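Local atomic coordinates of twin-arginine translocation pathway signal protein (Burkholderia phytofirmans, PDB entry 2RJO), a protein that probably binds galactose or related sugars in the periplasm, as a two-lobed periplasmic binding protein that holds beta-D-galactopyranose in its pocket. Residues L58-G63 and A83-A89; D117-E123 and E153-L158; A183-Q188 and G211-L216; L237-K241 and V291-V296. One frame throughout, in Å; residues are numbered along the deposited sequence.

Contact 1 (L58-G63 and A83-A89); sequences LQKTGG and ACSKAGA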
# COMPACT_ATOMS: atom_id res chain seq x y z
N LEU A 58 -3.49 23.22 -6.18
CA LEU A 58 -4.47 23.36 -7.24
C LEU A 58 -4.60 24.84 -7.59
O LEU A 58 -4.84 25.18 -8.74
CB LEU A 58 -5.82 22.79 -6.80
CG LEU A 58 -5.96 21.27 -6.70
CD1 LEU A 58 -7.34 20.92 -6.16
CD2 LEU A 58 -5.75 20.61 -8.05
N GLN A 59 -4.42 25.70 -6.60
CA GLN A 59 -4.51 27.15 -6.79
C GLN A 59 -3.32 27.75 -7.52
O GLN A 59 -3.50 28.57 -8.43
CB GLN A 59 -4.64 27.86 -5.44
CG GLN A 59 -6.00 27.79 -4.81
CD GLN A 59 -6.07 28.67 -3.57
OE1 GLN A 59 -5.87 29.90 -3.65
NE2 GLN A 59 -6.32 28.05 -2.42
N LYS A 60 -2.11 27.38 -7.11
CA LYS A 60 -0.90 27.91 -7.75
C LYS A 60 -0.66 27.39 -9.15
O LYS A 60 0.18 27.92 -9.87
CB LYS A 60 0.34 27.62 -6.90
CG LYS A 60 0.47 28.50 -5.67
CD LYS A 60 0.45 30.00 -6.02
CE LYS A 60 1.67 30.41 -6.85
NZ LYS A 60 1.46 31.79 -7.40
N THR A 61 -1.38 26.35 -9.56
CA THR A 61 -1.20 25.80 -10.90
C THR A 61 -2.42 26.10 -11.76
O THR A 61 -2.48 25.70 -12.92
CB THR A 61 -0.98 24.26 -10.89
OG1 THR A 61 -2.07 23.63 -10.21
CG2 THR A 61 0.33 23.90 -10.20
N GLY A 62 -3.38 26.83 -11.19
CA GLY A 62 -4.58 27.14 -11.94
C GLY A 62 -5.21 25.86 -12.46
O GLY A 62 -5.80 25.84 -13.54
N GLY A 63 -5.07 24.78 -11.69
CA GLY A 63 -5.63 23.51 -12.09
C GLY A 63 -4.75 22.66 -12.99
O GLY A 63 -5.02 21.47 -13.17
N ALA A 83 -12.22 18.43 -5.26
CA ALA A 83 -11.35 19.58 -5.45
C ALA A 83 -10.66 19.56 -6.81
O ALA A 83 -10.54 20.58 -7.48
CB ALA A 83 -10.32 19.63 -4.33
N CYS A 84 -10.19 18.39 -7.23
CA CYS A 84 -9.52 18.27 -8.52
C CYS A 84 -10.50 18.49 -9.66
O CYS A 84 -10.20 19.19 -10.63
CB CYS A 84 -8.89 16.88 -8.66
SG CYS A 84 -7.54 16.55 -7.52
N SER A 85 -11.68 17.89 -9.53
CA SER A 85 -12.72 17.99 -10.54
C SER A 85 -13.13 19.44 -10.83
O SER A 85 -13.31 19.80 -11.99
CB SER A 85 -13.95 17.20 -10.09
OG SER A 85 -14.95 17.19 -11.10
N LYS A 86 -13.27 20.25 -9.79
CA LYS A 86 -13.65 21.65 -9.97
C LYS A 86 -12.48 22.48 -10.50
O LYS A 86 -12.69 23.49 -11.17
CB LYS A 86 -14.14 22.24 -8.66
CG LYS A 86 -15.47 21.69 -8.20
CD LYS A 86 -15.73 22.04 -6.75
CE LYS A 86 -17.10 21.55 -6.30
NZ LYS A 86 -17.27 21.75 -4.84
N ALA A 87 -11.26 22.06 -10.18
CA ALA A 87 -10.08 22.77 -10.63
C ALA A 87 -9.74 22.36 -12.07
O ALA A 87 -8.96 23.03 -12.74
CB ALA A 87 -8.92 22.47 -9.72
N GLY A 88 -10.31 21.25 -12.53
CA GLY A 88 -10.02 20.78 -13.87
C GLY A 88 -8.75 19.95 -13.91
O GLY A 88 -8.25 19.62 -14.99
N ALA A 89 -8.21 19.63 -12.74
CA ALA A 89 -7.00 18.82 -12.67
C ALA A 89 -7.39 17.34 -12.83
O ALA A 89 -8.57 17.01 -12.86
CB ALA A 89 -6.32 19.04 -11.33
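Leu58, in the last turn of helix 47-60, reaches across to the final turn of helix 74-87 and divides its two methyl tips between different partners. Its CG lies anti to the carbonyl carbon (chi1 -72°), which aims the branch at the neighbouring helix. One tip, CD1, rests 3.7 Å from Ala83 CB and against the backbone of the same residue, with Leu58 CD1 3.5 Å from Ala83 O. The other tip rests against two small residues: Leu58 CD2 is 4.0 Å from Ala87 CB and 3.7 Å from Ala89 CB. After Leu58 the chain turns away, and from just past the helix end Thr61 OG1 bonds back to Leu57 O. At Gly62, with phi of 55°, the helix closes in a Schellman motif, in which Gly63 N donates to Leu58 O at 3.0 Å. Helix 74-87 ends in the same way at Gly88, so two Schellman motifs stand side by side in the alpha/beta lobe. Each releases its chain toward a strand, 65-69 or 90-94, and these strands pair in parallel; helix 74-87 is thus the helix of a beta-alpha-beta crossover between them. Gly63 and Ala87 have the nearest CA atoms, 4.7 Å apart. With no side chain in the way, Gly63 CA makes a CA-H...O contact to Ala87 O at 3.4 Å, with an angle of 146° at the hydrogen. Its carbonyl turns to the following loop, where Gly63 O meets Ala89 CB at 3.3 Å.

Contact 2 (D117-E123 and E153-L158); sequences DGVAYGE and ERKAGL. With GAL (beta-D-galactopyranose), chain B.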
# COMPACT_ATOMS: atom_id res chain seq x y z
N ASP A 117 -6.10 -6.89 -4.11
CA ASP A 117 -7.03 -7.70 -3.35
C ASP A 117 -6.45 -8.03 -1.97
O ASP A 117 -5.80 -9.07 -1.80
CB ASP A 117 -7.31 -9.00 -4.12
CG ASP A 117 -8.32 -9.88 -3.44
OD1 ASP A 117 -8.59 -9.69 -2.23
OD2 ASP A 117 -8.84 -10.79 -4.12
N GLY A 118 -6.71 -7.17 -0.99
CA GLY A 118 -6.19 -7.39 0.35
C GLY A 118 -6.71 -8.62 1.06
O GLY A 118 -6.04 -9.16 1.95
N VAL A 119 -7.91 -9.07 0.69
CA VAL A 119 -8.49 -10.25 1.32
C VAL A 119 -7.73 -11.49 0.88
O VAL A 119 -7.44 -12.37 1.68
CB VAL A 119 -9.98 -10.43 0.94
CG1 VAL A 119 -10.59 -11.59 1.73
CG2 VAL A 119 -10.75 -9.14 1.20
N ALA A 120 -7.40 -11.54 -0.41
CA ALA A 120 -6.68 -12.68 -0.96
C ALA A 120 -5.25 -12.75 -0.42
O ALA A 120 -4.84 -13.76 0.14
CB ALA A 120 -6.67 -12.60 -2.47
N TYR A 121 -4.50 -11.67 -0.59
CA TYR A 121 -3.13 -11.62 -0.13
C TYR A 121 -2.99 -11.73 1.38
O TYR A 121 -2.03 -12.32 1.87
CB TYR A 121 -2.45 -10.36 -0.64
CG TYR A 121 -2.26 -10.37 -2.13
CD1 TYR A 121 -1.40 -11.28 -2.74
CD2 TYR A 121 -2.97 -9.50 -2.95
CE1 TYR A 121 -1.25 -11.32 -4.13
CE2 TYR A 121 -2.84 -9.54 -4.33
CZ TYR A 121 -1.98 -10.44 -4.91
OH TYR A 121 -1.84 -10.46 -6.29
N GLY A 122 -3.94 -11.17 2.12
CA GLY A 122 -3.88 -11.25 3.57
C GLY A 122 -4.03 -12.70 3.98
O GLY A 122 -3.36 -13.18 4.91
N GLU A 123 -4.91 -13.41 3.28
CA GLU A 123 -5.14 -14.81 3.55
C GLU A 123 -3.91 -15.59 3.09
O GLU A 123 -3.59 -16.64 3.65
CB GLU A 123 -6.39 -15.30 2.80
CG GLU A 123 -6.50 -16.82 2.72
CD GLU A 123 -7.93 -17.29 2.46
OE1 GLU A 123 -8.61 -16.69 1.59
OE2 GLU A 123 -8.35 -18.25 3.13
N GLU A 153 -9.39 -5.10 4.41
CA GLU A 153 -9.33 -6.27 3.56
C GLU A 153 -8.29 -7.29 4.01
O GLU A 153 -8.60 -8.47 4.09
CB GLU A 153 -9.06 -5.86 2.10
CG GLU A 153 -10.03 -4.82 1.59
CD GLU A 153 -9.98 -4.65 0.08
OE1 GLU A 153 -8.87 -4.65 -0.50
OE2 GLU A 153 -11.06 -4.49 -0.53
N ARG A 154 -7.07 -6.85 4.32
CA ARG A 154 -6.01 -7.76 4.77
C ARG A 154 -6.43 -8.48 6.06
O ARG A 154 -6.19 -9.67 6.24
CB ARG A 154 -4.71 -6.99 4.97
CG ARG A 154 -4.21 -6.33 3.68
CD ARG A 154 -3.05 -5.36 3.90
NE ARG A 154 -2.78 -4.60 2.68
CZ ARG A 154 -1.83 -3.68 2.55
NH1 ARG A 154 -1.03 -3.37 3.56
NH2 ARG A 154 -1.68 -3.05 1.38
N LYS A 155 -7.07 -7.73 6.96
CA LYS A 155 -7.54 -8.28 8.21
C LYS A 155 -8.61 -9.32 7.90
O LYS A 155 -8.75 -10.33 8.59
CB LYS A 155 -8.15 -7.20 9.09
CG LYS A 155 -8.71 -7.73 10.39
CD LYS A 155 -9.43 -6.64 11.15
CE LYS A 155 -9.90 -7.16 12.51
NZ LYS A 155 -10.79 -6.17 13.16
N ALA A 156 -9.37 -9.05 6.84
CA ALA A 156 -10.42 -9.96 6.43
C ALA A 156 -9.75 -11.22 5.90
O ALA A 156 -10.24 -12.34 6.09
CB ALA A 156 -11.29 -9.31 5.36
N GLY A 157 -8.62 -11.03 5.22
CA GLY A 157 -7.87 -12.15 4.70
C GLY A 157 -7.34 -13.01 5.84
O GLY A 157 -7.31 -14.24 5.74
N LEU A 158 -6.91 -12.35 6.92
CA LEU A 158 -6.37 -13.05 8.09
C LEU A 158 -7.47 -13.90 8.71
O LEU A 158 -7.32 -15.11 8.86
CB LEU A 158 -5.87 -12.05 9.14
CG LEU A 158 -5.47 -12.61 10.52
CD1 LEU A 158 -4.33 -13.62 10.36
CD2 LEU A 158 -5.03 -11.47 11.44
C1 GAL B . 0.84 2.16 4.05
C2 GAL B . 1.00 0.63 3.93
C3 GAL B . 0.41 0.18 2.57
C4 GAL B . -1.07 0.58 2.52
C5 GAL B . -1.13 2.13 2.69
C6 GAL B . -2.58 2.56 2.65
O1 GAL B . 1.37 2.58 5.33
O2 GAL B . 2.38 0.28 3.98
O3 GAL B . 0.52 -1.23 2.43
O4 GAL B . -1.76 -0.05 3.60
O5 GAL B . -0.57 2.53 3.98
O6 GAL B . -2.62 3.96 2.80
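Val119 and Gly157 bring their CA atoms to 3.9 Å where the short segments of helices 118-132 and 149-163 cross at -46°, their axes 6.4 Å apart. Glycine at 118, 122 and 157 permits this closeness, and backbone CA-H groups meet carbonyls directly: Arg154 CA is 3.1 Å from Gly118 O, with a like contact from Val119 CA to Glu153 O and a more bent one from Glu123 CA to Gly157 O. Val119 straddles the crossing, CG1 over the backbone of Gly157 and CG2 toward CB of Glu153 and, more loosely, CB of Ala156. Gly118 and Gly122 form a GxxxG pattern, a motif known for close helix packing with such CA-H...O contacts. Both helices belong to the lobe whose sheet contains strand 137-143, which lies between them in the chain. Where helix 118-132 begins, Asp117 is the N-cap: Ala120 N donates to Asp117 OD1 at 2.9 Å, coming from 61° above the carboxylate plane. Glu153 adds a weak bond at the same helix start, Gly118 N to Glu153 OE1 at 3.4 Å; the N-H groups to which they bond probably ease the nearness of the two carboxylates, Asp117 OD1 and Glu153 OE1 being 5.3 Å apart. Arg154 leaves the interface in the other direction. CG is anti to its carbonyl carbon (chi1 -61°) and the extended chain carries the guanidinium into the sugar pocket. There Arg154 NH1 and NH2 bond galactose O3 at 2.9 and 3.0 Å, the oxygen lying in plane at the guanidinium edge. NH1 also donates to Ala204 O, Trp95 makes a cation-pi contact with the group, and Asp231, Asp70, Arg13, Asn205 and Tyr20 also hydrogen-bond the sugar.

Contact 3 (A183-Q188 and G211-L216); sequences AFPIMQ and GAIEAL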
# COMPACT_ATOMS: atom_id res chain seq x y z
N ALA A 183 4.12 -0.40 16.63
CA ALA A 183 4.06 -1.85 16.74
C ALA A 183 5.05 -2.39 17.77
O ALA A 183 4.80 -3.40 18.42
CB ALA A 183 4.32 -2.50 15.39
N PHE A 184 6.17 -1.71 17.91
CA PHE A 184 7.21 -2.12 18.85
C PHE A 184 6.66 -2.31 20.26
O PHE A 184 6.63 -3.44 20.76
CB PHE A 184 8.34 -1.09 18.83
CG PHE A 184 9.55 -1.47 19.64
CD1 PHE A 184 10.53 -2.32 19.10
CD2 PHE A 184 9.74 -0.96 20.92
CE1 PHE A 184 11.67 -2.64 19.82
CE2 PHE A 184 10.88 -1.28 21.66
CZ PHE A 184 11.85 -2.12 21.11
N PRO A 185 6.20 -1.22 20.92
CA PRO A 185 5.67 -1.39 22.29
C PRO A 185 4.48 -2.33 22.41
O PRO A 185 4.22 -2.85 23.50
CB PRO A 185 5.33 0.04 22.71
CG PRO A 185 5.01 0.71 21.42
CD PRO A 185 6.09 0.18 20.50
N ILE A 186 3.76 -2.56 21.33
CA ILE A 186 2.62 -3.47 21.38
C ILE A 186 3.13 -4.92 21.40
O ILE A 186 2.55 -5.78 22.07
CB ILE A 186 1.68 -3.26 20.17
CG1 ILE A 186 0.97 -1.91 20.27
CG2 ILE A 186 0.64 -4.37 20.11
CD1 ILE A 186 0.02 -1.61 19.11
N MSE A 187 4.21 -5.18 20.66
CA MSE A 187 4.79 -6.52 20.61
C MSE A 187 5.36 -6.86 21.98
O MSE A 187 5.25 -7.99 22.45
CB MSE A 187 5.93 -6.57 19.58
CG MSE A 187 5.68 -7.51 18.40
SE MSE A 187 5.54 -9.26 18.81
CE MSE A 187 4.11 -9.64 18.14
N GLN A 188 5.97 -5.86 22.62
CA GLN A 188 6.56 -6.04 23.94
C GLN A 188 5.51 -6.45 24.95
O GLN A 188 5.69 -7.43 25.67
CB GLN A 188 7.22 -4.74 24.41
CG GLN A 188 8.41 -4.34 23.59
CD GLN A 188 9.13 -3.16 24.19
OE1 GLN A 188 8.57 -2.06 24.32
NE2 GLN A 188 10.39 -3.37 24.56
N GLY A 211 8.71 -3.71 13.05
CA GLY A 211 8.58 -3.18 14.40
C GLY A 211 8.44 -4.36 15.33
O GLY A 211 9.01 -4.37 16.42
N ALA A 212 7.68 -5.36 14.90
CA ALA A 212 7.48 -6.57 15.69
C ALA A 212 8.83 -7.30 15.83
O ALA A 212 9.19 -7.75 16.92
CB ALA A 212 6.46 -7.48 15.01
N ILE A 213 9.57 -7.40 14.73
CA ILE A 213 10.86 -8.07 14.75
C ILE A 213 11.90 -7.34 15.60
O ILE A 213 12.82 -7.97 16.10
CB ILE A 213 11.40 -8.26 13.32
CG1 ILE A 213 10.47 -9.20 12.55
CG2 ILE A 213 12.82 -8.79 13.37
CD1 ILE A 213 10.76 -9.29 11.05
N GLU A 214 11.75 -6.03 15.76
CA GLU A 214 12.69 -5.28 16.58
C GLU A 214 12.46 -5.60 18.05
O GLU A 214 13.39 -5.59 18.85
CB GLU A 214 12.53 -3.78 16.35
CG GLU A 214 13.06 -3.31 15.01
CD GLU A 214 12.71 -1.86 14.74
OE1 GLU A 214 11.50 -1.53 14.75
OE2 GLU A 214 13.64 -1.05 14.51
N ALA A 215 11.21 -5.87 18.39
CA ALA A 215 10.85 -6.22 19.75
C ALA A 215 11.34 -7.65 20.01
O ALA A 215 11.89 -7.94 21.07
CB ALA A 215 9.34 -6.14 19.92
N LEU A 216 11.13 -8.54 19.05
CA LEU A 216 11.60 -9.92 19.20
C LEU A 216 13.12 -9.94 19.37
O LEU A 216 13.65 -10.63 20.24
CB LEU A 216 11.23 -10.76 17.98
CG LEU A 216 9.75 -10.99 17.72
CD1 LEU A 216 9.59 -11.73 16.39
CD2 LEU A 216 9.12 -11.76 18.86
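This is apolar helix-to-helix packing between consecutive helices of one alpha/beta lobe: helix 180-194, which leads from strand 168-175 to strand 198-203, and helix 206-218, which follows the latter strand. The short segments cross at -47° with their axes 7.6 Å apart, and side chains from both, those of Ala183 and Ala212, touch Leu142 of strand 137-143, which places the pair on the same face of the parallel sheet. Small residues set the approach at one end, where Ala183 CB lies 4.4 Å from Gly211 CA. Next to it Phe184 swings its ring across the other helix: CG is anti to the backbone N (chi1 -173°), and the ring meets the backbone of Glu214 with its edge, Phe184 CE1 to Glu214 C at 3.5 Å. The same ring edge touches the Glu214 side chain, Phe184 CD1 to Glu214 CB at 3.7 Å, and the two side chains cross at about a right angle. Further along, Met187, modelled as selenomethionine, packs tightly. Its CG is 3.4 Å from Ala212 CA, its CB is 3.5 Å from Ala215 CB, and the bent chain carries the selenium on to Leu216, where Met187 SE lies 4.4 Å from Leu216 CD2. The first torsion of Met187, -116°, is well away from a staggered value, which fits a side chain pressed against the alanines. Ala215 also receives Gln188 CG, more loosely. No hydrogen bond crosses between the two segments, so the pairing rests on shape and on burial of carbon surface, with glycine and alanine setting how near the helices come.

Contact 4 (L237-K241 and V291-V296); sequences LVAIK and VTKTNV
Ile240 and Val296 bury the greatest areas in this contact, and they touch each other through their branches, Ile240 CG2 to Val296 CG2 at 4.1 Å. Ile240 spreads its two branches over the loop and the strand end before it. The CG2 methyl lies against the backbone, 3.6 Å from Lys293 N, while the longer arm reaches back to the strand end, with Ile240 CD1 3.9 Å from Val291 CG1. Its carbonyl is covered as well, since the aliphatic part of the lysine lies over it and Lys293 CG is a tight 3.1 Å from Ile240 O. Val296 opens the next helix and points its CG2, anti to the backbone N (chi1 65° for CG1), into the last turn of helix 234-241, where it meets Leu237 O at 3.7 Å. Leu237 completes the apolar patch by crossing Val291 at about a right angle, Leu237 CD2 to Val291 CG2 at 3.9 Å. The loop that offers these groups is pinned within itself: Thr292 N donates to Asn295 OD1 at 2.8 Å, nearly straight at 172° and in the carbonyl plane, and Asn295 ND2 bonds to Phe290 O. Strand 283-291 runs antiparallel to strand 248-250, with Val291 backbone-bonded to Ser248, and Ile240 also rests on Leu245 and Ser248. Val299 and Ile300 of helix 296-302 pack on Leu237, so helix 234-241 ends against strands 248-250 and 283-291 and against helix 296-302.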
# COMPACT_ATOMS: atom_id res chain seq x y z
N LEU A 237 12.45 -7.18 2.56
CA LEU A 237 13.08 -8.23 1.78
C LEU A 237 14.34 -8.74 2.48
O LEU A 237 14.64 -9.94 2.45
CB LEU A 237 13.44 -7.73 0.38
CG LEU A 237 12.28 -7.35 -0.53
CD1 LEU A 237 12.80 -6.80 -1.86
CD2 LEU A 237 11.40 -8.56 -0.76
N VAL A 238 15.09 -7.82 3.08
CA VAL A 238 16.31 -8.18 3.79
C VAL A 238 15.94 -9.11 4.95
O VAL A 238 16.60 -10.14 5.17
CB VAL A 238 17.01 -6.94 4.33
CG1 VAL A 238 18.19 -7.33 5.20
CG2 VAL A 238 17.49 -6.09 3.17
N ALA A 239 14.89 -8.76 5.67
CA ALA A 239 14.45 -9.58 6.79
C ALA A 239 14.02 -10.95 6.29
O ALA A 239 14.13 -11.94 7.01
CB ALA A 239 13.30 -8.91 7.52
N ILE A 240 13.52 -11.03 5.06
CA ILE A 240 13.10 -12.34 4.54
C ILE A 240 14.31 -13.21 4.20
O ILE A 240 14.32 -14.41 4.50
CB ILE A 240 12.22 -12.20 3.27
CG1 ILE A 240 10.88 -11.55 3.63
CG2 ILE A 240 11.98 -13.58 2.65
CD1 ILE A 240 9.96 -11.38 2.46
N LYS A 241 15.32 -12.62 3.58
CA LYS A 241 16.50 -13.39 3.23
C LYS A 241 17.23 -13.84 4.49
O LYS A 241 17.95 -14.84 4.47
CB LYS A 241 17.45 -12.56 2.36
CG LYS A 241 18.52 -13.42 1.72
CD LYS A 241 19.91 -12.82 1.83
CE LYS A 241 20.21 -11.80 0.73
NZ LYS A 241 21.66 -11.46 0.76
N VAL A 291 6.14 -12.94 -1.94
CA VAL A 291 7.57 -13.16 -1.79
C VAL A 291 7.93 -13.93 -0.53
O VAL A 291 7.42 -13.67 0.55
CB VAL A 291 8.34 -11.81 -1.80
CG1 VAL A 291 7.77 -10.87 -0.77
CG2 VAL A 291 9.82 -12.04 -1.53
N THR A 292 8.82 -14.90 -0.70
CA THR A 292 9.30 -15.75 0.38
C THR A 292 10.78 -16.04 0.07
O THR A 292 11.27 -15.61 -0.96
CB THR A 292 8.48 -17.06 0.42
OG1 THR A 292 8.93 -17.87 1.51
CG2 THR A 292 8.64 -17.82 -0.88
N LYS A 293 11.48 -16.76 0.94
CA LYS A 293 12.89 -17.02 0.69
C LYS A 293 13.17 -17.71 -0.64
O LYS A 293 14.25 -17.55 -1.20
CB LYS A 293 13.54 -17.84 1.82
CG LYS A 293 14.31 -16.97 2.82
CD LYS A 293 15.34 -17.74 3.68
CE LYS A 293 14.69 -18.51 4.81
NZ LYS A 293 15.69 -19.25 5.67
N THR A 294 12.20 -18.45 -1.16
CA THR A 294 12.42 -19.15 -2.42
C THR A 294 12.53 -18.22 -3.63
O THR A 294 13.25 -18.53 -4.58
CB THR A 294 11.34 -20.21 -2.67
OG1 THR A 294 10.08 -19.58 -2.89
CG2 THR A 294 11.24 -21.13 -1.46
N ASN A 295 11.87 -17.07 -3.58
CA ASN A 295 11.97 -16.14 -4.70
C ASN A 295 12.46 -14.77 -4.25
O ASN A 295 12.47 -13.83 -5.03
CB ASN A 295 10.62 -15.99 -5.39
CG ASN A 295 9.63 -15.19 -4.56
OD1 ASN A 295 9.60 -15.32 -3.34
ND2 ASN A 295 8.82 -14.37 -5.22
N VAL A 296 12.88 -14.66 -2.99
CA VAL A 296 13.31 -13.36 -2.50
C VAL A 296 14.45 -12.73 -3.30
O VAL A 296 14.44 -11.53 -3.55
CB VAL A 296 13.72 -13.41 -1.02
CG1 VAL A 296 14.95 -14.30 -0.84
CG2 VAL A 296 13.99 -12.00 -0.51

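How the contacts relate
All four contacts lie in series along the chain, each closing before the next opens. Contact 1 stands apart, its centre about 35 Å from that of contact 2 and about 43 Å from those of contacts 3 and 4, on the opposite side of the chain's centre. The other three are neighbours: contacts 2, 3 and 4 have centres 20 to 22 Å apart, and contacts 3 and 4 come within about 4 Å at their nearest atoms without touching. Contact 2 alone bonds the sugar, through Arg154. Side chains of contacts 3 and 4, those of Ala183 and Val291, remain about 12 Å from the galactose, which fits packing in the lobe framework behind the pocket.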